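NK CELL activating receptor (Homo sapiens, PDB 1HKF) triggers the cytotoxicity of natural killer cells and may help activated cells lyse tumour cells, here represented by its extracellular V-type immunoglobulin domain. Local coordinates at residues C55-L58 with V59-S62; D90-E93 with E94-G97. All coordinates share one frame; numbering follows the deposited sequence.

How the contacts relate
From the N terminus, the chain passes through strands 18-22, 28-33 and 43-49 before contact 1, which takes up most of strand 54-61, the second arm of a beta hairpin and an outermost strand of its sheet, and ends just past it at Ser62. It then runs through the other sheet, along strands 73-78 and 83-88, and meets contact 2 in the turn leading to strand 97-104. Each contact is local, so they follow in series and neither nests nor crosses. The centres of contacts 1 and 2 are about 17 Å apart. The nearest atoms of contacts 1 and 2 are about 7 Å apart. Lys48 and Tyr99 both touch Leu58 of contact 1 and bond to backbone carbonyls of contact 2.

Contact 1 of 2, residues C55-L58 with V59-S62; sequences CIRL and VTSS
Arg57, two residues beyond the Cys55 that is disulfide-bonded to Cys47, reaches forward along its own strand to Thr60. Its CG stands anti to the backbone N (chi1 -171°), and bends at chi2 and chi3 curl the chain round Thr60 OG1, so that the guanidinium comes beside the threonine. NH1 then donates a short hydrogen bond to Thr60 OG1, 2.6 Å long with an N-H...O angle of 153°. The hydroxyl lies in the plane of the guanidinium, at its edge, and the two side chains cross at about a right angle. Arg57 CG and CD each lie 3.3 Å from Thr60 OG1. The hydroxyl suits the place as the acceptor for the arginine, and a beta-branched threonine fits an extended strand. In a regular strand residues three apart point to opposite faces. Here a classic beta bulge intervenes: Leu58 and Val59 both face Trp46 on the partner strand 43-49 of the hairpin, which puts Arg57 and Thr60 on the same side. Leu58, its backbone turned to a near-helical psi of -37°, packs its apolar end on Trp46, Lys48 and Tyr99, while its carbonyl O accepts a bond from Thr70 OG1. Val59 turns its compact, buried side chain to Phe73 and Ile75 of the other sheet of the V-set sandwich.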
# COMPACT_ATOMS: atom_id res chain seq x y z
N CYS A 55 -6.88 4.21 -22.06
CA CYS A 55 -6.54 3.77 -20.72
C CYS A 55 -7.01 2.33 -20.70
O CYS A 55 -8.22 2.07 -20.73
CB CYS A 55 -7.29 4.59 -19.65
SG CYS A 55 -6.57 4.44 -17.94
N ILE A 56 -6.06 1.40 -20.67
CA ILE A 56 -6.31 -0.04 -20.65
C ILE A 56 -6.78 -0.54 -19.27
O ILE A 56 -6.09 -0.35 -18.24
CB ILE A 56 -5.03 -0.73 -21.02
CG1 ILE A 56 -4.63 -0.24 -22.42
CG2 ILE A 56 -5.18 -2.25 -20.89
CD1 ILE A 56 -3.73 -1.17 -23.16
N ARG A 57 -7.94 -1.18 -19.24
CA ARG A 57 -8.53 -1.66 -17.98
C ARG A 57 -7.73 -2.79 -17.39
O ARG A 57 -7.51 -3.77 -18.06
CB ARG A 57 -9.95 -2.16 -18.21
CG ARG A 57 -10.70 -2.48 -16.92
CD ARG A 57 -11.02 -1.20 -16.15
NE ARG A 57 -11.94 -0.33 -16.89
CZ ARG A 57 -13.25 -0.60 -17.04
NH1 ARG A 57 -13.78 -1.69 -16.50
NH2 ARG A 57 -14.02 0.23 -17.74
N LEU A 58 -7.32 -2.65 -16.14
CA LEU A 58 -6.54 -3.69 -15.49
C LEU A 58 -7.40 -4.54 -14.56
O LEU A 58 -7.23 -5.74 -14.46
CB LEU A 58 -5.38 -3.05 -14.72
CG LEU A 58 -4.40 -2.29 -15.65
CD1 LEU A 58 -3.28 -1.68 -14.88
CD2 LEU A 58 -3.84 -3.24 -16.65
N VAL A 59 -8.35 -3.90 -13.88
CA VAL A 59 -9.21 -4.59 -12.97
C VAL A 59 -10.47 -3.70 -12.77
O VAL A 59 -10.37 -2.46 -12.81
CB VAL A 59 -8.46 -4.88 -11.65
CG1 VAL A 59 -7.99 -3.61 -11.02
CG2 VAL A 59 -9.36 -5.63 -10.68
N THR A 60 -11.61 -4.36 -12.52
CA THR A 60 -12.91 -3.72 -12.35
C THR A 60 -13.75 -4.36 -11.26
O THR A 60 -13.78 -5.58 -11.16
CB THR A 60 -13.74 -3.85 -13.64
OG1 THR A 60 -12.96 -3.42 -14.76
CG2 THR A 60 -15.02 -2.96 -13.56
N SER A 61 -14.41 -3.54 -10.44
CA SER A 61 -15.33 -4.05 -9.41
C SER A 61 -16.71 -3.84 -10.03
O SER A 61 -17.11 -2.69 -10.24
CB SER A 61 -15.28 -3.20 -8.17
OG SER A 61 -16.18 -3.71 -7.22
N SER A 62 -17.41 -4.95 -10.31
CA SER A 62 -18.73 -4.92 -10.94
C SER A 62 -19.89 -4.97 -9.96
O SER A 62 -21.01 -4.63 -10.31
CB SER A 62 -18.86 -6.09 -11.94
OG SER A 62 -17.99 -5.85 -13.07

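Contact 2 of 2, residues D90-E93 with E94-G97; sequences DLRE and EDSG
The turn that carries the chain from strand 83-88 into strand 97-104 is a hallmark of V-set immunoglobulin domains, with a short 3-10 turn and the sequence Asp-Ser-Gly leading toward the Tyr-x-Cys of the next strand. Asp95 closes it in two ways. Its backbone N bonds to Arg92 O at 2.8 Å, the i to i+3 pairing of a 3-10 turn. With CG anti to its own carbonyl carbon (chi1 -68°), its side chain folds back over the turn, and OD2 accepts the Arg92 backbone N-H, also at 2.8 Å and nearly straight (169°), from above the carboxylate plane. Leu91 CD2 is an apolar neighbour, 3.7 Å from Asp95 OD2. One residue later, Glu93 O accepts the Ser96 backbone N at 3.1 Å and, weakly, Ser96 OG. The Arg92 guanidinium lies nearly parallel to the Asp95 carboxylate, Arg92 NE 4.2 Å from Asp95 OD2, where no N-H points at the oxygen, while Arg92 NH1 makes a salt bridge to Asp90 OD2 at 2.8 Å. Gly97, at a positive phi open to glycine, leads into strand 97-104. Asp95, a buried residue, has its OD2 held by both the Arg92 N-H and a salt bridge from Arg72, and Tyr99 OH bonds to Asp95 O as in a tyrosine corner. Ser96 OG meets Val121 N, while the apolar Leu91 packs on Leu119 and Val121, fitting the turn against the end of strand 111-121.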
# COMPACT_ATOMS: atom_id res chain seq x y z
N ASP A 90 3.44 -7.22 -6.07
CA ASP A 90 4.64 -7.57 -6.80
C ASP A 90 5.04 -6.53 -7.85
O ASP A 90 5.25 -6.88 -9.02
CB ASP A 90 4.44 -8.91 -7.50
CG ASP A 90 5.75 -9.49 -8.00
OD1 ASP A 90 6.77 -9.37 -7.23
OD2 ASP A 90 5.78 -10.02 -9.15
N LEU A 91 5.14 -5.27 -7.46
CA LEU A 91 5.49 -4.24 -8.43
C LEU A 91 6.81 -4.54 -9.15
O LEU A 91 7.75 -5.05 -8.54
CB LEU A 91 5.59 -2.85 -7.77
CG LEU A 91 4.26 -2.37 -7.15
CD1 LEU A 91 4.42 -1.16 -6.21
CD2 LEU A 91 3.29 -2.11 -8.31
N ARG A 92 6.82 -4.24 -10.45
CA ARG A 92 7.96 -4.33 -11.34
C ARG A 92 8.17 -2.94 -11.95
O ARG A 92 7.22 -2.13 -12.09
CB ARG A 92 7.72 -5.32 -12.49
CG ARG A 92 7.82 -6.73 -12.04
CD ARG A 92 6.46 -7.17 -11.53
NE ARG A 92 5.62 -7.50 -12.66
CZ ARG A 92 5.07 -8.69 -12.82
NH1 ARG A 92 5.28 -9.63 -11.90
NH2 ARG A 92 4.36 -8.93 -13.91
N GLU A 93 9.40 -2.69 -12.38
CA GLU A 93 9.79 -1.44 -12.99
C GLU A 93 8.82 -1.02 -14.12
O GLU A 93 8.49 0.17 -14.23
CB GLU A 93 11.22 -1.58 -13.54
CG GLU A 93 11.83 -0.33 -14.18
CD GLU A 93 13.14 -0.64 -14.95
OE1 GLU A 93 13.13 -0.65 -16.23
OE2 GLU A 93 14.16 -0.88 -14.27
N GLU A 94 8.38 -2.01 -14.90
CA GLU A 94 7.49 -1.84 -16.02
C GLU A 94 6.09 -1.40 -15.65
O GLU A 94 5.30 -1.07 -16.54
CB GLU A 94 7.34 -3.13 -16.81
CG GLU A 94 8.56 -3.53 -17.60
CD GLU A 94 9.64 -4.15 -16.73
OE1 GLU A 94 9.35 -4.44 -15.53
OE2 GLU A 94 10.77 -4.36 -17.26
N ASP A 95 5.77 -1.43 -14.36
CA ASP A 95 4.47 -0.98 -13.94
C ASP A 95 4.45 0.55 -13.88
O ASP A 95 3.39 1.16 -13.72
CB ASP A 95 4.10 -1.53 -12.56
CG ASP A 95 3.88 -3.03 -12.57
OD1 ASP A 95 3.33 -3.58 -13.58
OD2 ASP A 95 4.26 -3.65 -11.54
N SER A 96 5.61 1.15 -13.98
CA SER A 96 5.73 2.59 -13.88
C SER A 96 4.90 3.21 -14.97
O SER A 96 4.82 2.69 -16.08
CB SER A 96 7.20 3.03 -14.00
OG SER A 96 7.88 2.91 -12.75
N GLY A 97 4.28 4.34 -14.67
CA GLY A 97 3.46 4.97 -15.70
C GLY A 97 2.26 5.70 -15.10
O GLY A 97 2.16 5.86 -13.86